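Local coordinates for ATPase associated with various cellular activities, AAA_5 (Staphylothermus marinus, PDB 6N0S), which is probably an ATP-hydrolysing AAA+ motor of the McrB restriction type, represented here by its N-terminal EVE-like domain, related in structure to PUA-like RNA-binding proteins, at residues N145-I156 / R170-G181. Residues are numbered along the deposited sequence; the frame is centred on the assembly and turned at random.
Sequences NPVKYDQVRDII and RPEDYEAIHSRG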
ATOM      1  N   ASN A 145      16.776  10.139   2.874  1.00 47.28           N
ATOM      2  CA  ASN A 145      16.437  11.205   1.934  1.00 50.10           C
ATOM      3  C   ASN A 145      15.192  10.775   1.167  1.00 50.44           C
ATOM      4  O   ASN A 145      15.266   9.822   0.385  1.00 47.04           O
ATOM      5  CB  ASN A 145      17.578  11.503   0.953  1.00 54.88           C
ATOM      6  CG  ASN A 145      18.959  11.374   1.579  1.00 62.34           C
ATOM      7  OD1 ASN A 145      19.713  10.420   1.314  1.00 59.53           O
ATOM      8  ND2 ASN A 145      19.302  12.350   2.406  1.00 56.56           N
ATOM      9  N   PRO A 146      14.048  11.425   1.343  1.00 45.27           N
ATOM     10  CA  PRO A 146      12.880  11.085   0.519  1.00 45.23           C
ATOM     11  C   PRO A 146      13.220  11.177  -0.964  1.00 43.00           C
ATOM     12  O   PRO A 146      13.864  12.120  -1.429  1.00 40.37           O
ATOM     13  CB  PRO A 146      11.824  12.117   0.940  1.00 41.37           C
ATOM     14  CG  PRO A 146      12.251  12.526   2.340  1.00 50.61           C
ATOM     15  CD  PRO A 146      13.759  12.474   2.326  1.00 46.14           C
ATOM     16  N   VAL A 147      12.807  10.171  -1.709  1.00 41.03           N
ATOM     17  CA  VAL A 147      13.041  10.153  -3.144  1.00 38.42           C
ATOM     18  C   VAL A 147      11.904  10.904  -3.829  1.00 39.24           C
ATOM     19  O   VAL A 147      10.779  10.411  -3.909  1.00 40.76           O
ATOM     20  CB  VAL A 147      13.167   8.716  -3.656  1.00 34.87           C
ATOM     21  CG1 VAL A 147      13.506   8.729  -5.107  1.00 39.39           C
ATOM     22  CG2 VAL A 147      14.240   7.970  -2.895  1.00 39.81           C
ATOM     23  N   LYS A 148      12.201  12.094  -4.339  1.00 37.10           N
ATOM     24  CA  LYS A 148      11.201  12.880  -5.041  1.00 42.66           C
ATOM     25  C   LYS A 148      10.920  12.228  -6.392  1.00 40.83           C
ATOM     26  O   LYS A 148      11.814  11.648  -7.020  1.00 38.85           O
ATOM     27  CB  LYS A 148      11.674  14.332  -5.233  1.00 41.51           C
ATOM     28  CG  LYS A 148      11.978  15.156  -3.948  1.00 52.19           C
ATOM     29  CD  LYS A 148      10.768  16.003  -3.496  1.00 62.54           C
ATOM     30  CE  LYS A 148      10.897  16.544  -2.046  1.00 75.43           C
ATOM     31  NZ  LYS A 148      11.833  17.719  -1.900  1.00 74.28           N
ATOM     32  N   TYR A 149       9.656  12.295  -6.809  1.00 43.03           N
ATOM     33  CA  TYR A 149       9.245  11.761  -8.103  1.00 42.39           C
ATOM     34  C   TYR A 149      10.115  12.289  -9.235  1.00 43.46           C
ATOM     35  O   TYR A 149      10.532  11.535 -10.128  1.00 41.52           O
ATOM     36  CB  TYR A 149       7.782  12.129  -8.336  1.00 50.31           C
ATOM     37  CG  TYR A 149       7.301  11.900  -9.749  1.00 50.12           C
ATOM     38  CD1 TYR A 149       7.353  10.645 -10.320  1.00 49.22           C
ATOM     39  CD2 TYR A 149       6.791  12.951 -10.507  1.00 56.83           C
ATOM     40  CE1 TYR A 149       6.920  10.435 -11.621  1.00 56.81           C
ATOM     41  CE2 TYR A 149       6.352  12.758 -11.806  1.00 61.43           C
ATOM     42  CZ  TYR A 149       6.412  11.497 -12.363  1.00 56.41           C
ATOM     43  OH  TYR A 149       5.978  11.292 -13.668  1.00 62.69           O
ATOM     44  N   ASP A 150      10.405  13.593  -9.216  1.00 49.31           N
ATOM     45  CA  ASP A 150      11.213  14.191 -10.275  1.00 46.55           C
ATOM     46  C   ASP A 150      12.576  13.513 -10.426  1.00 49.25           C
ATOM     47  O   ASP A 150      13.159  13.557 -11.513  1.00 55.24           O
ATOM     48  CB  ASP A 150      11.383  15.683 -10.004  1.00 53.45           C
ATOM     49  CG  ASP A 150      11.943  16.420 -11.192  1.00 67.18           C
ATOM     50  OD1 ASP A 150      11.234  16.520 -12.224  1.00 76.91           O
ATOM     51  OD2 ASP A 150      13.100  16.886 -11.102  1.00 74.71           O
ATOM     52  N   GLN A 151      13.083  12.854  -9.384  1.00 44.58           N
ATOM     53  CA  GLN A 151      14.355  12.157  -9.509  1.00 46.00           C
ATOM     54  C   GLN A 151      14.258  10.894 -10.349  1.00 47.66           C
ATOM     55  O   GLN A 151      15.289  10.407 -10.817  1.00 45.68           O
ATOM     56  CB  GLN A 151      14.899  11.775  -8.134  1.00 46.36           C
ATOM     57  CG  GLN A 151      15.453  12.916  -7.265  1.00 50.31           C
ATOM     58  CD  GLN A 151      15.783  12.449  -5.855  1.00 45.89           C
ATOM     59  OE1 GLN A 151      15.000  12.657  -4.933  1.00 41.76           O
ATOM     60  NE2 GLN A 151      16.928  11.786  -5.689  1.00 47.84           N
ATOM     61  N   VAL A 152      13.067  10.322 -10.521  1.00 47.54           N
ATOM     62  CA  VAL A 152      12.959   9.040 -11.204  1.00 41.61           C
ATOM     63  C   VAL A 152      11.850   9.071 -12.249  1.00 50.73           C
ATOM     64  O   VAL A 152      11.434   8.021 -12.745  1.00 45.05           O
ATOM     65  CB  VAL A 152      12.726   7.890 -10.211  1.00 42.35           C
ATOM     66  CG1 VAL A 152      13.885   7.773  -9.289  1.00 47.30           C
ATOM     67  CG2 VAL A 152      11.427   8.092  -9.413  1.00 42.62           C
ATOM     68  N   ARG A 153      11.411  10.273 -12.631  1.00 48.43           N
ATOM     69  CA  ARG A 153      10.230  10.415 -13.475  1.00 48.55           C
ATOM     70  C   ARG A 153      10.425   9.789 -14.850  1.00 52.64           C
ATOM     71  O   ARG A 153       9.448   9.401 -15.489  1.00 46.15           O
ATOM     72  CB  ARG A 153       9.866  11.900 -13.612  1.00 50.91           C
ATOM     73  CG  ARG A 153      10.938  12.779 -14.241  1.00 52.66           C
ATOM     74  CD  ARG A 153      10.494  14.248 -14.342  1.00 58.37           C
ATOM     75  NE  ARG A 153       9.179  14.391 -14.972  1.00 69.12           N
ATOM     76  CZ  ARG A 153       8.068  14.811 -14.362  1.00 75.20           C
ATOM     77  NH1 ARG A 153       8.073  15.158 -13.081  1.00 74.42           N
ATOM     78  NH2 ARG A 153       6.931  14.895 -15.043  1.00 79.82           N
ATOM     79  N   ASP A 154      11.664   9.690 -15.322  1.00 55.03           N
ATOM     80  CA  ASP A 154      11.942   9.127 -16.630  1.00 56.12           C
ATOM     81  C   ASP A 154      12.238   7.641 -16.554  1.00 57.51           C
ATOM     82  O   ASP A 154      12.505   7.025 -17.586  1.00 56.84           O
ATOM     83  CB  ASP A 154      13.099   9.892 -17.293  1.00 58.33           C
ATOM     84  CG  ASP A 154      12.681  11.306 -17.736  1.00 65.10           C
ATOM     85  OD1 ASP A 154      11.572  11.448 -18.292  1.00 69.74           O
ATOM     86  OD2 ASP A 154      13.437  12.276 -17.511  1.00 67.83           O
ATOM     87  N   ILE A 155      12.112   7.053 -15.371  1.00 50.98           N
ATOM     88  CA  ILE A 155      12.415   5.652 -15.128  1.00 45.91           C
ATOM     89  C   ILE A 155      11.144   4.851 -14.889  1.00 55.12           C
ATOM     90  O   ILE A 155      10.895   3.840 -15.556  1.00 45.68           O
ATOM     91  CB  ILE A 155      13.379   5.518 -13.933  1.00 54.70           C
ATOM     92  CG1 ILE A 155      14.744   6.068 -14.322  1.00 54.19           C
ATOM     93  CG2 ILE A 155      13.470   4.074 -13.464  1.00 60.65           C
ATOM     94  CD1 ILE A 155      15.579   6.461 -13.140  1.00 48.82           C
ATOM     95  N   ILE A 156      10.334   5.285 -13.927  1.00 44.81           N
ATOM     96  CA  ILE A 156       9.023   4.688 -13.680  1.00 53.12           C
ATOM     97  C   ILE A 156       7.975   5.471 -14.466  1.00 53.35           C
ATOM     98  O   ILE A 156       8.242   6.577 -14.946  1.00 52.41           O
ATOM     99  CB  ILE A 156       8.692   4.637 -12.170  1.00 51.75           C
ATOM    100  CG1 ILE A 156       8.946   5.979 -11.453  1.00 57.99           C
ATOM    101  CG2 ILE A 156       9.526   3.546 -11.480  1.00 51.15           C
ATOM    102  CD1 ILE A 156       7.797   7.000 -11.525  1.00 52.59           C
ATOM    103  N   ARG A 170       9.439  -2.964 -12.067  1.00 32.41           N
ATOM    104  CA  ARG A 170      10.463  -3.926 -12.465  1.00 38.70           C
ATOM    105  C   ARG A 170      11.579  -3.989 -11.423  1.00 42.08           C
ATOM    106  O   ARG A 170      11.725  -3.068 -10.611  1.00 33.68           O
ATOM    107  CB  ARG A 170      11.052  -3.519 -13.796  1.00 38.12           C
ATOM    108  CG  ARG A 170      10.019  -3.447 -14.933  1.00 41.86           C
ATOM    109  CD  ARG A 170      10.651  -2.814 -16.188  1.00 51.77           C
ATOM    110  NE  ARG A 170      10.883  -1.391 -15.928  1.00 57.37           N
ATOM    111  CZ  ARG A 170      11.671  -0.592 -16.646  1.00 65.88           C
ATOM    112  NH1 ARG A 170      12.323  -1.066 -17.714  1.00 64.70           N
ATOM    113  NH2 ARG A 170      11.792   0.695 -16.289  1.00 53.12           N
ATOM    114  N   PRO A 171      12.387  -5.064 -11.419  1.00 39.73           N
ATOM    115  CA  PRO A 171      13.493  -5.108 -10.437  1.00 42.60           C
ATOM    116  C   PRO A 171      14.420  -3.916 -10.540  1.00 43.18           C
ATOM    117  O   PRO A 171      14.849  -3.375  -9.518  1.00 41.68           O
ATOM    118  CB  PRO A 171      14.209  -6.427 -10.760  1.00 41.27           C
ATOM    119  CG  PRO A 171      13.099  -7.334 -11.282  1.00 43.52           C
ATOM    120  CD  PRO A 171      12.160  -6.383 -12.050  1.00 35.44           C
ATOM    121  N   GLU A 172      14.701  -3.456 -11.752  1.00 39.27           N
ATOM    122  CA  GLU A 172      15.591  -2.324 -11.918  1.00 45.52           C
ATOM    123  C   GLU A 172      14.945  -1.018 -11.454  1.00 47.83           C
ATOM    124  O   GLU A 172      15.659  -0.069 -11.103  1.00 43.03           O
ATOM    125  CB  GLU A 172      16.028  -2.258 -13.388  1.00 47.78           C
ATOM    126  CG  GLU A 172      14.899  -2.103 -14.359  1.00 53.70           C
ATOM    127  CD  GLU A 172      14.509  -3.398 -15.083  1.00 53.79           C
ATOM    128  OE1 GLU A 172      14.147  -3.265 -16.272  1.00 52.39           O
ATOM    129  OE2 GLU A 172      14.544  -4.517 -14.473  1.00 47.49           O
ATOM    130  N   ASP A 173      13.607  -0.930 -11.447  1.00 41.95           N
ATOM    131  CA  ASP A 173      12.965   0.282 -10.942  1.00 37.34           C
ATOM    132  C   ASP A 173      13.075   0.343  -9.426  1.00 37.13           C
ATOM    133  O   ASP A 173      13.299   1.414  -8.861  1.00 37.82           O
ATOM    134  CB  ASP A 173      11.486   0.355 -11.346  1.00 40.48           C
ATOM    135  CG  ASP A 173      11.272   0.267 -12.846  1.00 46.06           C
ATOM    136  OD1 ASP A 173      12.166   0.724 -13.586  1.00 48.16           O
ATOM    137  OD2 ASP A 173      10.216  -0.269 -13.262  1.00 47.80           O
ATOM    138  N   TYR A 174      12.895  -0.800  -8.764  1.00 33.95           N
ATOM    139  CA  TYR A 174      13.172  -0.920  -7.336  1.00 37.45           C
ATOM    140  C   TYR A 174      14.591  -0.468  -6.997  1.00 41.65           C
ATOM    141  O   TYR A 174      14.795   0.373  -6.122  1.00 36.98           O
ATOM    142  CB  TYR A 174      12.962  -2.368  -6.895  1.00 35.75           C
ATOM    143  CG  TYR A 174      13.418  -2.560  -5.493  1.00 45.90           C
ATOM    144  CD1 TYR A 174      12.595  -2.194  -4.415  1.00 42.00           C
ATOM    145  CD2 TYR A 174      14.692  -3.045  -5.220  1.00 43.77           C
ATOM    146  CE1 TYR A 174      13.023  -2.333  -3.117  1.00 39.61           C
ATOM    147  CE2 TYR A 174      15.134  -3.176  -3.913  1.00 44.18           C
ATOM    148  CZ  TYR A 174      14.299  -2.820  -2.870  1.00 42.17           C
ATOM    149  OH  TYR A 174      14.744  -2.974  -1.581  1.00 39.51           O
ATOM    150  N   GLU A 175      15.588  -1.035  -7.674  1.00 40.61           N
ATOM    151  CA  GLU A 175      16.969  -0.652  -7.419  1.00 39.30           C
ATOM    152  C   GLU A 175      17.194   0.824  -7.670  1.00 41.47           C
ATOM    153  O   GLU A 175      17.984   1.464  -6.960  1.00 42.23           O
ATOM    154  CB  GLU A 175      17.915  -1.489  -8.288  1.00 43.48           C
ATOM    155  CG  GLU A 175      17.955  -2.941  -7.891  1.00 39.57           C
ATOM    156  CD  GLU A 175      19.201  -3.665  -8.383  1.00 47.08           C
ATOM    157  OE1 GLU A 175      19.772  -3.269  -9.427  1.00 46.60           O
ATOM    158  OE2 GLU A 175      19.590  -4.664  -7.732  1.00 47.72           O
ATOM    159  N   ALA A 176      16.499   1.399  -8.648  1.00 37.95           N
ATOM    160  CA  ALA A 176      16.695   2.816  -8.930  1.00 35.94           C
ATOM    161  C   ALA A 176      16.216   3.692  -7.772  1.00 43.49           C
ATOM    162  O   ALA A 176      16.861   4.693  -7.428  1.00 44.10           O
ATOM    163  CB  ALA A 176      15.960   3.200 -10.214  1.00 38.19           C
ATOM    164  N   ILE A 177      15.053   3.367  -7.204  1.00 37.52           N
ATOM    165  CA  ILE A 177      14.498   4.134  -6.093  1.00 42.69           C
ATOM    166  C   ILE A 177      15.252   3.818  -4.809  1.00 37.79           C
ATOM    167  O   ILE A 177      15.660   4.714  -4.060  1.00 41.46           O
ATOM    168  CB  ILE A 177      12.992   3.826  -5.949  1.00 40.03           C
ATOM    169  CG1 ILE A 177      12.188   4.403  -7.119  1.00 37.34           C
ATOM    170  CG2 ILE A 177      12.440   4.366  -4.626  1.00 42.97           C
ATOM    171  CD1 ILE A 177      10.743   3.847  -7.191  1.00 39.50           C
ATOM    172  N   HIS A 178      15.428   2.529  -4.541  1.00 37.66           N
ATOM    173  CA  HIS A 178      16.187   2.080  -3.388  1.00 41.44           C
ATOM    174  C   HIS A 178      17.553   2.742  -3.326  1.00 46.70           C
ATOM    175  O   HIS A 178      18.016   3.116  -2.248  1.00 43.26           O
ATOM    176  CB  HIS A 178      16.345   0.565  -3.448  1.00 43.28           C
ATOM    177  CG  HIS A 178      17.023  -0.026  -2.246  1.00 45.37           C
ATOM    178  ND1 HIS A 178      16.415  -0.105  -1.013  1.00 48.97           N
ATOM    179  CD2 HIS A 178      18.236  -0.611  -2.104  1.00 47.20           C
ATOM    180  CE1 HIS A 178      17.235  -0.694  -0.157  1.00 55.91           C
ATOM    181  NE2 HIS A 178      18.342  -1.021  -0.798  1.00 50.99           N
ATOM    182  N   SER A 179      18.211   2.898  -4.474  1.00 42.32           N
ATOM    183  CA  SER A 179      19.571   3.422  -4.510  1.00 47.98           C
ATOM    184  C   SER A 179      19.601   4.925  -4.300  1.00 47.77           C
ATOM    185  O   SER A 179      20.685   5.513  -4.233  1.00 42.67           O
ATOM    186  CB  SER A 179      20.249   3.054  -5.846  1.00 43.62           C
ATOM    187  OG  SER A 179      19.937   3.987  -6.876  1.00 38.34           O
ATOM    188  N   ARG A 180      18.436   5.554  -4.206  1.00 45.06           N
ATOM    189  CA  ARG A 180      18.334   6.977  -3.976  1.00 47.48           C
ATOM    190  C   ARG A 180      17.911   7.224  -2.527  1.00 47.15           C
ATOM    191  O   ARG A 180      17.489   6.327  -1.788  1.00 51.77           O
ATOM    192  CB  ARG A 180      17.369   7.612  -4.985  1.00 42.44           C
ATOM    193  CG  ARG A 180      18.036   7.956  -6.305  1.00 46.17           C
ATOM    194  CD  ARG A 180      17.041   8.205  -7.419  1.00 46.84           C
ATOM    195  NE  ARG A 180      17.690   8.618  -8.666  1.00 46.15           N
ATOM    196  CZ  ARG A 180      17.963   7.821  -9.706  1.00 42.39           C
ATOM    197  NH1 ARG A 180      17.655   6.522  -9.714  1.00 40.70           N
ATOM    198  NH2 ARG A 180      18.545   8.344 -10.771  1.00 36.57           N
ATOM    199  N   GLY A 181      18.046   8.455  -2.111  1.00 39.55           N
ATOM    200  CA  GLY A 181      18.041   8.696  -0.669  1.00 64.73           C
ATOM    201  C   GLY A 181      18.395   7.521   0.277  1.00 62.41           C
ATOM    202  O   GLY A 181      17.717   7.254   1.290  1.00 53.87           O
ATOM    203  OXT GLY A 181      19.360   6.767   0.074  1.00 57.29           O
TER
HETATM  204  O   HOH W   1      18.746  11.500  -8.226  1.00 60.15           O
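R180 runs extended from CG to NE, with chi2 at 164° and chi3 at 176°, and this carries its guanidinium past V147 to Q151 and V152. V147 has CG1 anti to the backbone N (chi1 -176°), which turns CG2 to the end of helix 171-178, 3.7 Å from I177 O. V152 CG1 and Q151 O both lie over one face of the guanidinium, CG1 also touching R180 CD at 3.7 Å. R180 NH1 bonds back to A176 O at 3.0 Å, nearly in the guanidinium plane, while NE and Q151 NE2 both donate to one water. With an alanine in place of R180, A176 O and the water would probably each lose a donor, and V152 CG1 the aliphatic CD and guanidinium face it packs on. Further along, I155 CG2 sits 3.6 Å from D173 OD1, and I156 CG2 meets D173 CB at 3.7 Å. The D173 carboxylate is itself held by R170, whose N and NE reach OD2 from the same face. At the C-terminus, N145 N makes a weak 3.4 Å bond to G181 O. I177 also packs on F73 and I58, setting helix 171-178 against the sheet whose edge strand, 138-148, runs into the loop it touches. Across the interface the grip is mostly apolar, helped by that weak bond and the shared water; stronger direct bonds stay within each segment and probably steady R180 and D173 against V152, I155 and I156.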